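Local coordinates for protein DNA polymerase sliding clamp (Archaeoglobus fulgidus, PDB 1RWZ) that forms a ring-shaped homotrimer around DNA, probably serving as a moving platform that tethers the polymerase and other DNA-processing proteins during replication, at residues 19-33 against 59-72. Sequence-based numbering, arbitrary orientation.
Sequences VALVSEARIHFLEKG and YNIDEEKTIGVDMD
With CG anti to the backbone N (chi1 -169°), Tyr59 points its ring at the turn Leu30–Gly33, while Phe29, its CG anti to the carbonyl carbon (chi1 -76°), turns its ring so that CD2 lies against Tyr59 CE1. Tyr59 OH donates to Leu30 O at 2.6 Å, in the carbonyl plane and on a lone pair; Gly33 N grips the same oxygen, closing the type I turn. Ile61 CD1 lies 3.5 Å from Leu30 O. From the loop just before strand 65-70, Glu64 reaches the turn: its OE2 takes Glu31 N on the anti side at 2.9 Å in a nearly straight bond (176°) and forms a weak salt bridge with Lys32 NZ. Between 24-30 and 65-70 run six backbone hydrogen bonds. One face carries Ala25, Ile27, Phe29, Ile67 and Val69; Ile67 CD1 meets the Phe29 ring edge at CE1, 3.7 Å away. On the opposite face His28 ND1 and Thr66 OG1 bond at 2.7 Å, the side chains side by side. Glu119 holds His28 NE2. At the far end Met71 CG rests on Ala25 CB (3.9 Å), beside Ile18 of helix 8-19. Here two antiparallel sheets meet in the PCNA N-terminal domain, whose helices, as in this family, line the central hole.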
ATOM      1  N   VAL A  19      -9.661 -18.141 -11.251  1.00 18.55           N
ATOM      2  CA  VAL A  19      -8.414 -18.665 -10.701  1.00 20.00           C
ATOM      3  C   VAL A  19      -8.485 -18.820  -9.183  1.00 20.31           C
ATOM      4  O   VAL A  19      -7.670 -19.519  -8.578  1.00 20.59           O
ATOM      5  CB  VAL A  19      -7.202 -17.767 -11.097  1.00 19.92           C
ATOM      6  CG1 VAL A  19      -7.183 -16.502 -10.264  1.00 19.87           C
ATOM      7  CG2 VAL A  19      -5.901 -18.549 -10.940  1.00 21.10           C
ATOM      8  N   ALA A  20      -9.465 -18.172  -8.564  1.00 21.00           N
ATOM      9  CA  ALA A  20      -9.631 -18.279  -7.123  1.00 21.41           C
ATOM     10  C   ALA A  20      -9.906 -19.740  -6.756  1.00 21.82           C
ATOM     11  O   ALA A  20      -9.565 -20.188  -5.660  1.00 21.98           O
ATOM     12  CB  ALA A  20     -10.789 -17.398  -6.661  1.00 22.20           C
ATOM     13  N   LEU A  21     -10.512 -20.479  -7.682  1.00 21.81           N
ATOM     14  CA  LEU A  21     -10.840 -21.881  -7.441  1.00 22.70           C
ATOM     15  C   LEU A  21     -10.011 -22.897  -8.220  1.00 22.87           C
ATOM     16  O   LEU A  21      -9.678 -23.953  -7.686  1.00 23.27           O
ATOM     17  CB  LEU A  21     -12.325 -22.144  -7.732  1.00 22.41           C
ATOM     18  CG  LEU A  21     -13.370 -21.396  -6.900  1.00 22.95           C
ATOM     19  CD1 LEU A  21     -14.752 -21.957  -7.230  1.00 23.20           C
ATOM     20  CD2 LEU A  21     -13.077 -21.547  -5.414  1.00 23.71           C
ATOM     21  N   VAL A  22      -9.684 -22.594  -9.476  1.00 22.29           N
ATOM     22  CA  VAL A  22      -8.919 -23.529 -10.303  1.00 22.05           C
ATOM     23  C   VAL A  22      -7.775 -22.878 -11.081  1.00 23.01           C
ATOM     24  O   VAL A  22      -7.782 -21.671 -11.322  1.00 22.03           O
ATOM     25  CB  VAL A  22      -9.838 -24.259 -11.315  1.00 21.62           C
ATOM     26  CG1 VAL A  22     -10.885 -25.091 -10.568  1.00 21.38           C
ATOM     27  CG2 VAL A  22     -10.524 -23.250 -12.226  1.00 21.46           C
ATOM     28  N   SER A  23      -6.802 -23.689 -11.488  1.00 23.44           N
ATOM     29  CA  SER A  23      -5.653 -23.182 -12.229  1.00 24.39           C
ATOM     30  C   SER A  23      -5.798 -23.380 -13.734  1.00 24.47           C
ATOM     31  O   SER A  23      -5.026 -22.827 -14.518  1.00 24.43           O
ATOM     32  CB  SER A  23      -4.370 -23.855 -11.733  1.00 25.60           C
ATOM     33  OG  SER A  23      -4.415 -25.250 -11.956  1.00 27.30           O
ATOM     34  N   GLU A  24      -6.785 -24.178 -14.132  1.00 24.37           N
ATOM     35  CA  GLU A  24      -7.064 -24.441 -15.540  1.00 24.91           C
ATOM     36  C   GLU A  24      -8.574 -24.436 -15.688  1.00 23.87           C
ATOM     37  O   GLU A  24      -9.290 -24.780 -14.747  1.00 23.41           O
ATOM     38  CB  GLU A  24      -6.564 -25.820 -15.968  1.00 28.23           C
ATOM     39  CG  GLU A  24      -5.147 -26.160 -15.583  1.00 32.57           C
ATOM     40  CD  GLU A  24      -4.755 -27.531 -16.088  1.00 34.50           C
ATOM     41  OE1 GLU A  24      -5.522 -28.489 -15.848  1.00 36.78           O
ATOM     42  OE2 GLU A  24      -3.687 -27.653 -16.724  1.00 36.68           O
ATOM     43  N   ALA A  25      -9.064 -24.075 -16.866  1.00 22.60           N
ATOM     44  CA  ALA A  25     -10.502 -24.047 -17.077  1.00 21.98           C
ATOM     45  C   ALA A  25     -10.892 -24.053 -18.541  1.00 21.27           C
ATOM     46  O   ALA A  25     -10.124 -23.627 -19.406  1.00 21.64           O
ATOM     47  CB  ALA A  25     -11.099 -22.821 -16.388  1.00 21.92           C
ATOM     48  N   ARG A  26     -12.093 -24.555 -18.815  1.00 20.33           N
ATOM     49  CA  ARG A  26     -12.613 -24.575 -20.172  1.00 20.42           C
ATOM     50  C   ARG A  26     -13.376 -23.272 -20.354  1.00 20.10           C
ATOM     51  O   ARG A  26     -14.216 -22.926 -19.524  1.00 19.75           O
ATOM     52  CB  ARG A  26     -13.596 -25.729 -20.384  1.00 22.49           C
ATOM     53  CG  ARG A  26     -12.987 -27.118 -20.466  1.00 25.41           C
ATOM     54  CD  ARG A  26     -14.028 -28.092 -21.023  1.00 28.26           C
ATOM     55  NE  ARG A  26     -13.619 -29.489 -20.909  1.00 30.26           N
ATOM     56  CZ  ARG A  26     -13.384 -30.101 -19.754  1.00 30.86           C
ATOM     57  NH1 ARG A  26     -13.517 -29.435 -18.617  1.00 30.62           N
ATOM     58  NH2 ARG A  26     -13.021 -31.377 -19.735  1.00 31.49           N
ATOM     59  N   ILE A  27     -13.081 -22.554 -21.429  1.00 19.18           N
ATOM     60  CA  ILE A  27     -13.769 -21.300 -21.715  1.00 19.20           C
ATOM     61  C   ILE A  27     -14.583 -21.503 -22.982  1.00 19.07           C
ATOM     62  O   ILE A  27     -14.039 -21.845 -24.030  1.00 19.58           O
ATOM     63  CB  ILE A  27     -12.781 -20.142 -21.950  1.00 19.17           C
ATOM     64  CG1 ILE A  27     -11.837 -20.008 -20.752  1.00 19.75           C
ATOM     65  CG2 ILE A  27     -13.554 -18.850 -22.196  1.00 19.84           C
ATOM     66  CD1 ILE A  27     -12.527 -19.802 -19.437  1.00 20.71           C
ATOM     67  N   HIS A  28     -15.889 -21.293 -22.878  1.00 19.17           N
ATOM     68  CA  HIS A  28     -16.781 -21.469 -24.012  1.00 19.14           C
ATOM     69  C   HIS A  28     -17.157 -20.138 -24.641  1.00 19.86           C
ATOM     70  O   HIS A  28     -17.639 -19.235 -23.956  1.00 18.96           O
ATOM     71  CB  HIS A  28     -18.074 -22.162 -23.568  1.00 20.64           C
ATOM     72  CG  HIS A  28     -17.859 -23.465 -22.864  1.00 22.22           C
ATOM     73  ND1 HIS A  28     -17.670 -24.653 -23.537  1.00 23.70           N
ATOM     74  CD2 HIS A  28     -17.787 -23.763 -21.546  1.00 22.11           C
ATOM     75  CE1 HIS A  28     -17.489 -25.627 -22.662  1.00 23.24           C
ATOM     76  NE2 HIS A  28     -17.555 -25.113 -21.447  1.00 24.48           N
ATOM     77  N   PHE A  29     -16.925 -20.016 -25.942  1.00 18.90           N
ATOM     78  CA  PHE A  29     -17.315 -18.818 -26.660  1.00 19.57           C
ATOM     79  C   PHE A  29     -18.576 -19.227 -27.404  1.00 20.02           C
ATOM     80  O   PHE A  29     -18.518 -19.888 -28.446  1.00 20.52           O
ATOM     81  CB  PHE A  29     -16.227 -18.370 -27.632  1.00 19.86           C
ATOM     82  CG  PHE A  29     -15.063 -17.708 -26.958  1.00 20.23           C
ATOM     83  CD1 PHE A  29     -14.034 -18.467 -26.412  1.00 20.45           C
ATOM     84  CD2 PHE A  29     -15.018 -16.324 -26.830  1.00 20.58           C
ATOM     85  CE1 PHE A  29     -12.973 -17.854 -25.744  1.00 20.80           C
ATOM     86  CE2 PHE A  29     -13.963 -15.702 -26.164  1.00 20.57           C
ATOM     87  CZ  PHE A  29     -12.939 -16.467 -25.620  1.00 21.65           C
ATOM     88  N   LEU A  30     -19.718 -18.854 -26.837  1.00 19.92           N
ATOM     89  CA  LEU A  30     -21.016 -19.195 -27.407  1.00 21.01           C
ATOM     90  C   LEU A  30     -21.602 -18.024 -28.178  1.00 21.26           C
ATOM     91  O   LEU A  30     -21.138 -16.895 -28.053  1.00 21.12           O
ATOM     92  CB  LEU A  30     -21.974 -19.598 -26.286  1.00 21.16           C
ATOM     93  CG  LEU A  30     -21.433 -20.607 -25.269  1.00 22.18           C
ATOM     94  CD1 LEU A  30     -22.458 -20.799 -24.164  1.00 22.86           C
ATOM     95  CD2 LEU A  30     -21.117 -21.928 -25.954  1.00 23.10           C
ATOM     96  N   GLU A  31     -22.629 -18.292 -28.975  1.00 22.10           N
ATOM     97  CA  GLU A  31     -23.256 -17.229 -29.743  1.00 23.02           C
ATOM     98  C   GLU A  31     -23.765 -16.128 -28.813  1.00 22.26           C
ATOM     99  O   GLU A  31     -23.694 -14.944 -29.144  1.00 21.86           O
ATOM    100  CB  GLU A  31     -24.414 -17.782 -30.578  1.00 26.02           C
ATOM    101  CG  GLU A  31     -23.972 -18.695 -31.715  1.00 31.07           C
ATOM    102  CD  GLU A  31     -23.167 -17.967 -32.786  1.00 34.12           C
ATOM    103  OE1 GLU A  31     -22.621 -18.650 -33.682  1.00 36.40           O
ATOM    104  OE2 GLU A  31     -23.079 -16.720 -32.742  1.00 36.10           O
ATOM    105  N   LYS A  32     -24.251 -16.527 -27.642  1.00 21.13           N
ATOM    106  CA  LYS A  32     -24.794 -15.584 -26.669  1.00 21.17           C
ATOM    107  C   LYS A  32     -23.738 -14.887 -25.807  1.00 19.81           C
ATOM    108  O   LYS A  32     -24.040 -13.903 -25.124  1.00 18.51           O
ATOM    109  CB  LYS A  32     -25.800 -16.302 -25.763  1.00 23.24           C
ATOM    110  CG  LYS A  32     -25.173 -17.277 -24.769  1.00 26.53           C
ATOM    111  CD  LYS A  32     -25.925 -18.612 -24.712  1.00 28.23           C
ATOM    112  CE  LYS A  32     -25.404 -19.616 -25.752  1.00 28.42           C
ATOM    113  NZ  LYS A  32     -25.506 -19.150 -27.169  1.00 26.33           N
ATOM    114  N   GLY A  33     -22.507 -15.394 -25.834  1.00 18.64           N
ATOM    115  CA  GLY A  33     -21.446 -14.787 -25.043  1.00 17.47           C
ATOM    116  C   GLY A  33     -20.475 -15.800 -24.464  1.00 17.63           C
ATOM    117  O   GLY A  33     -20.484 -16.974 -24.841  1.00 17.33           O
ATOM    118  N   TYR A  59     -17.566  -8.614 -30.393  1.00 16.62           N
ATOM    119  CA  TYR A  59     -17.705 -10.045 -30.142  1.00 17.55           C
ATOM    120  C   TYR A  59     -17.952 -10.732 -31.480  1.00 19.06           C
ATOM    121  O   TYR A  59     -19.094 -10.838 -31.934  1.00 17.94           O
ATOM    122  CB  TYR A  59     -18.874 -10.318 -29.182  1.00 17.34           C
ATOM    123  CG  TYR A  59     -18.921 -11.740 -28.662  1.00 16.88           C
ATOM    124  CD1 TYR A  59     -18.086 -12.151 -27.620  1.00 16.73           C
ATOM    125  CD2 TYR A  59     -19.770 -12.688 -29.236  1.00 17.36           C
ATOM    126  CE1 TYR A  59     -18.097 -13.470 -27.164  1.00 16.67           C
ATOM    127  CE2 TYR A  59     -19.785 -14.009 -28.790  1.00 17.08           C
ATOM    128  CZ  TYR A  59     -18.946 -14.393 -27.755  1.00 16.83           C
ATOM    129  OH  TYR A  59     -18.947 -15.700 -27.315  1.00 16.36           O
ATOM    130  N   ASN A  60     -16.873 -11.189 -32.112  1.00 20.21           N
ATOM    131  CA  ASN A  60     -16.969 -11.852 -33.407  1.00 22.29           C
ATOM    132  C   ASN A  60     -16.456 -13.276 -33.376  1.00 23.35           C
ATOM    133  O   ASN A  60     -15.255 -13.502 -33.250  1.00 23.06           O
ATOM    134  CB  ASN A  60     -16.176 -11.088 -34.469  1.00 23.64           C
ATOM    135  CG  ASN A  60     -16.683  -9.682 -34.681  1.00 25.38           C
ATOM    136  OD1 ASN A  60     -17.888  -9.444 -34.707  1.00 27.35           O
ATOM    137  ND2 ASN A  60     -15.762  -8.741 -34.854  1.00 26.54           N
ATOM    138  N   ILE A  61     -17.365 -14.237 -33.493  1.00 24.34           N
ATOM    139  CA  ILE A  61     -16.979 -15.638 -33.515  1.00 26.21           C
ATOM    140  C   ILE A  61     -17.599 -16.299 -34.739  1.00 28.02           C
ATOM    141  O   ILE A  61     -18.671 -15.896 -35.194  1.00 27.80           O
ATOM    142  CB  ILE A  61     -17.461 -16.404 -32.258  1.00 25.79           C
ATOM    143  CG1 ILE A  61     -18.989 -16.452 -32.222  1.00 26.10           C
ATOM    144  CG2 ILE A  61     -16.917 -15.744 -31.002  1.00 25.72           C
ATOM    145  CD1 ILE A  61     -19.538 -17.390 -31.172  1.00 25.80           C
ATOM    146  N   ASP A  62     -16.916 -17.298 -35.283  1.00 30.21           N
ATOM    147  CA  ASP A  62     -17.438 -18.020 -36.433  1.00 32.89           C
ATOM    148  C   ASP A  62     -18.406 -19.051 -35.874  1.00 33.63           C
ATOM    149  O   ASP A  62     -19.620 -18.858 -35.915  1.00 35.62           O
ATOM    150  CB  ASP A  62     -16.297 -18.690 -37.199  1.00 34.35           C
ATOM    151  CG  ASP A  62     -15.493 -17.700 -38.020  1.00 35.95           C
ATOM    152  OD1 ASP A  62     -14.344 -18.020 -38.390  1.00 37.80           O
ATOM    153  OD2 ASP A  62     -16.017 -16.601 -38.305  1.00 36.99           O
ATOM    154  N   GLU A  63     -17.868 -20.136 -35.334  1.00 33.78           N
ATOM    155  CA  GLU A  63     -18.703 -21.168 -34.738  1.00 33.89           C
ATOM    156  C   GLU A  63     -18.451 -21.133 -33.235  1.00 32.95           C
ATOM    157  O   GLU A  63     -17.449 -20.571 -32.790  1.00 32.21           O
ATOM    158  CB  GLU A  63     -18.341 -22.552 -35.291  1.00 35.40           C
ATOM    159  CG  GLU A  63     -16.973 -23.078 -34.867  1.00 37.65           C
ATOM    160  CD  GLU A  63     -15.820 -22.417 -35.604  1.00 39.28           C
ATOM    161  OE1 GLU A  63     -14.652 -22.707 -35.263  1.00 39.98           O
ATOM    162  OE2 GLU A  63     -16.077 -21.615 -36.528  1.00 40.72           O
ATOM    163  N   GLU A  64     -19.358 -21.708 -32.454  1.00 32.03           N
ATOM    164  CA  GLU A  64     -19.169 -21.732 -31.010  1.00 31.39           C
ATOM    165  C   GLU A  64     -17.945 -22.597 -30.759  1.00 31.57           C
ATOM    166  O   GLU A  64     -17.812 -23.677 -31.338  1.00 32.15           O
ATOM    167  CB  GLU A  64     -20.393 -22.321 -30.312  1.00 31.37           C
ATOM    168  CG  GLU A  64     -21.680 -21.552 -30.584  1.00 30.90           C
ATOM    169  CD  GLU A  64     -22.797 -21.942 -29.640  1.00 31.19           C
ATOM    170  OE1 GLU A  64     -22.964 -23.153 -29.391  1.00 31.14           O
ATOM    171  OE2 GLU A  64     -23.515 -21.040 -29.152  1.00 29.74           O
ATOM    172  N   LYS A  65     -17.046 -22.126 -29.906  1.00 30.40           N
ATOM    173  CA  LYS A  65     -15.827 -22.870 -29.635  1.00 30.06           C
ATOM    174  C   LYS A  65     -15.465 -22.929 -28.162  1.00 28.89           C
ATOM    175  O   LYS A  65     -15.726 -21.995 -27.404  1.00 28.41           O
ATOM    176  CB  LYS A  65     -14.664 -22.249 -30.414  1.00 31.38           C
ATOM    177  CG  LYS A  65     -13.336 -22.974 -30.237  1.00 33.17           C
ATOM    178  CD  LYS A  65     -12.180 -22.164 -30.806  1.00 35.52           C
ATOM    179  CE  LYS A  65     -12.339 -21.925 -32.297  1.00 36.94           C
ATOM    180  NZ  LYS A  65     -11.250 -21.056 -32.837  1.00 38.37           N
ATOM    181  N   THR A  66     -14.860 -24.043 -27.768  1.00 27.41           N
ATOM    182  CA  THR A  66     -14.423 -24.242 -26.397  1.00 26.27           C
ATOM    183  C   THR A  66     -12.902 -24.347 -26.408  1.00 25.15           C
ATOM    184  O   THR A  66     -12.336 -25.084 -27.213  1.00 24.55           O
ATOM    185  CB  THR A  66     -14.992 -25.545 -25.806  1.00 26.56           C
ATOM    186  OG1 THR A  66     -16.423 -25.498 -25.831  1.00 27.45           O
ATOM    187  CG2 THR A  66     -14.514 -25.729 -24.371  1.00 26.84           C
ATOM    188  N   ILE A  67     -12.242 -23.599 -25.531  1.00 23.42           N
ATOM    189  CA  ILE A  67     -10.787 -23.652 -25.445  1.00 22.29           C
ATOM    190  C   ILE A  67     -10.373 -23.974 -24.014  1.00 21.86           C
ATOM    191  O   ILE A  67     -11.128 -23.732 -23.071  1.00 21.97           O
ATOM    192  CB  ILE A  67     -10.127 -22.310 -25.870  1.00 22.11           C
ATOM    193  CG1 ILE A  67     -10.641 -21.164 -24.989  1.00 21.61           C
ATOM    194  CG2 ILE A  67     -10.409 -22.034 -27.343  1.00 21.83           C
ATOM    195  CD1 ILE A  67      -9.919 -19.846 -25.217  1.00 22.11           C
ATOM    196  N   GLY A  68      -9.185 -24.552 -23.864  1.00 21.07           N
ATOM    197  CA  GLY A  68      -8.668 -24.881 -22.549  1.00 20.88           C
ATOM    198  C   GLY A  68      -7.637 -23.826 -22.206  1.00 21.03           C
ATOM    199  O   GLY A  68      -6.714 -23.592 -22.980  1.00 21.26           O
ATOM    200  N   VAL A  69      -7.775 -23.197 -21.045  1.00 22.01           N
ATOM    201  CA  VAL A  69      -6.860 -22.133 -20.666  1.00 22.54           C
ATOM    202  C   VAL A  69      -6.159 -22.304 -19.323  1.00 22.99           C
ATOM    203  O   VAL A  69      -6.764 -22.728 -18.335  1.00 22.35           O
ATOM    204  CB  VAL A  69      -7.607 -20.777 -20.644  1.00 23.22           C
ATOM    205  CG1 VAL A  69      -6.635 -19.643 -20.374  1.00 24.07           C
ATOM    206  CG2 VAL A  69      -8.326 -20.560 -21.960  1.00 23.38           C
ATOM    207  N   ASP A  70      -4.871 -21.974 -19.303  1.00 23.20           N
ATOM    208  CA  ASP A  70      -4.081 -22.026 -18.079  1.00 23.41           C
ATOM    209  C   ASP A  70      -4.437 -20.721 -17.377  1.00 23.66           C
ATOM    210  O   ASP A  70      -3.938 -19.653 -17.742  1.00 22.46           O
ATOM    211  CB  ASP A  70      -2.586 -22.034 -18.403  1.00 24.67           C
ATOM    212  CG  ASP A  70      -1.718 -22.137 -17.161  1.00 25.41           C
ATOM    213  OD1 ASP A  70      -2.086 -21.562 -16.112  1.00 25.60           O
ATOM    214  OD2 ASP A  70      -0.653 -22.785 -17.237  1.00 26.63           O
ATOM    215  N   MET A  71      -5.306 -20.801 -16.377  1.00 23.54           N
ATOM    216  CA  MET A  71      -5.738 -19.610 -15.664  1.00 23.98           C
ATOM    217  C   MET A  71      -4.658 -18.920 -14.837  1.00 23.87           C
ATOM    218  O   MET A  71      -4.707 -17.705 -14.660  1.00 23.63           O
ATOM    219  CB  MET A  71      -6.947 -19.940 -14.787  1.00 24.56           C
ATOM    220  CG  MET A  71      -8.153 -20.427 -15.578  1.00 25.91           C
ATOM    221  SD  MET A  71      -8.623 -19.316 -16.928  1.00 28.44           S
ATOM    222  CE  MET A  71      -9.291 -17.954 -16.006  1.00 27.43           C
ATOM    223  N   ASP A  72      -3.688 -19.671 -14.324  1.00 24.27           N
ATOM    224  CA  ASP A  72      -2.625 -19.038 -13.549  1.00 25.27           C
ATOM    225  C   ASP A  72      -1.856 -18.079 -14.459  1.00 25.30           C
ATOM    226  O   ASP A  72      -1.512 -16.970 -14.052  1.00 25.01           O
ATOM    227  CB  ASP A  72      -1.653 -20.072 -12.971  1.00 26.59           C
ATOM    228  CG  ASP A  72      -2.277 -20.927 -11.884  1.00 28.12           C
ATOM    229  OD1 ASP A  72      -3.065 -20.394 -11.074  1.00 28.67           O
ATOM    230  OD2 ASP A  72      -1.963 -22.131 -11.831  1.00 30.10           O
TER
HETATM  231  O   HOH W   1      -5.394 -21.381  -9.172  1.00 45.56           O
HETATM  232  O   HOH W   2     -21.463 -17.047 -35.399  1.00 52.89           O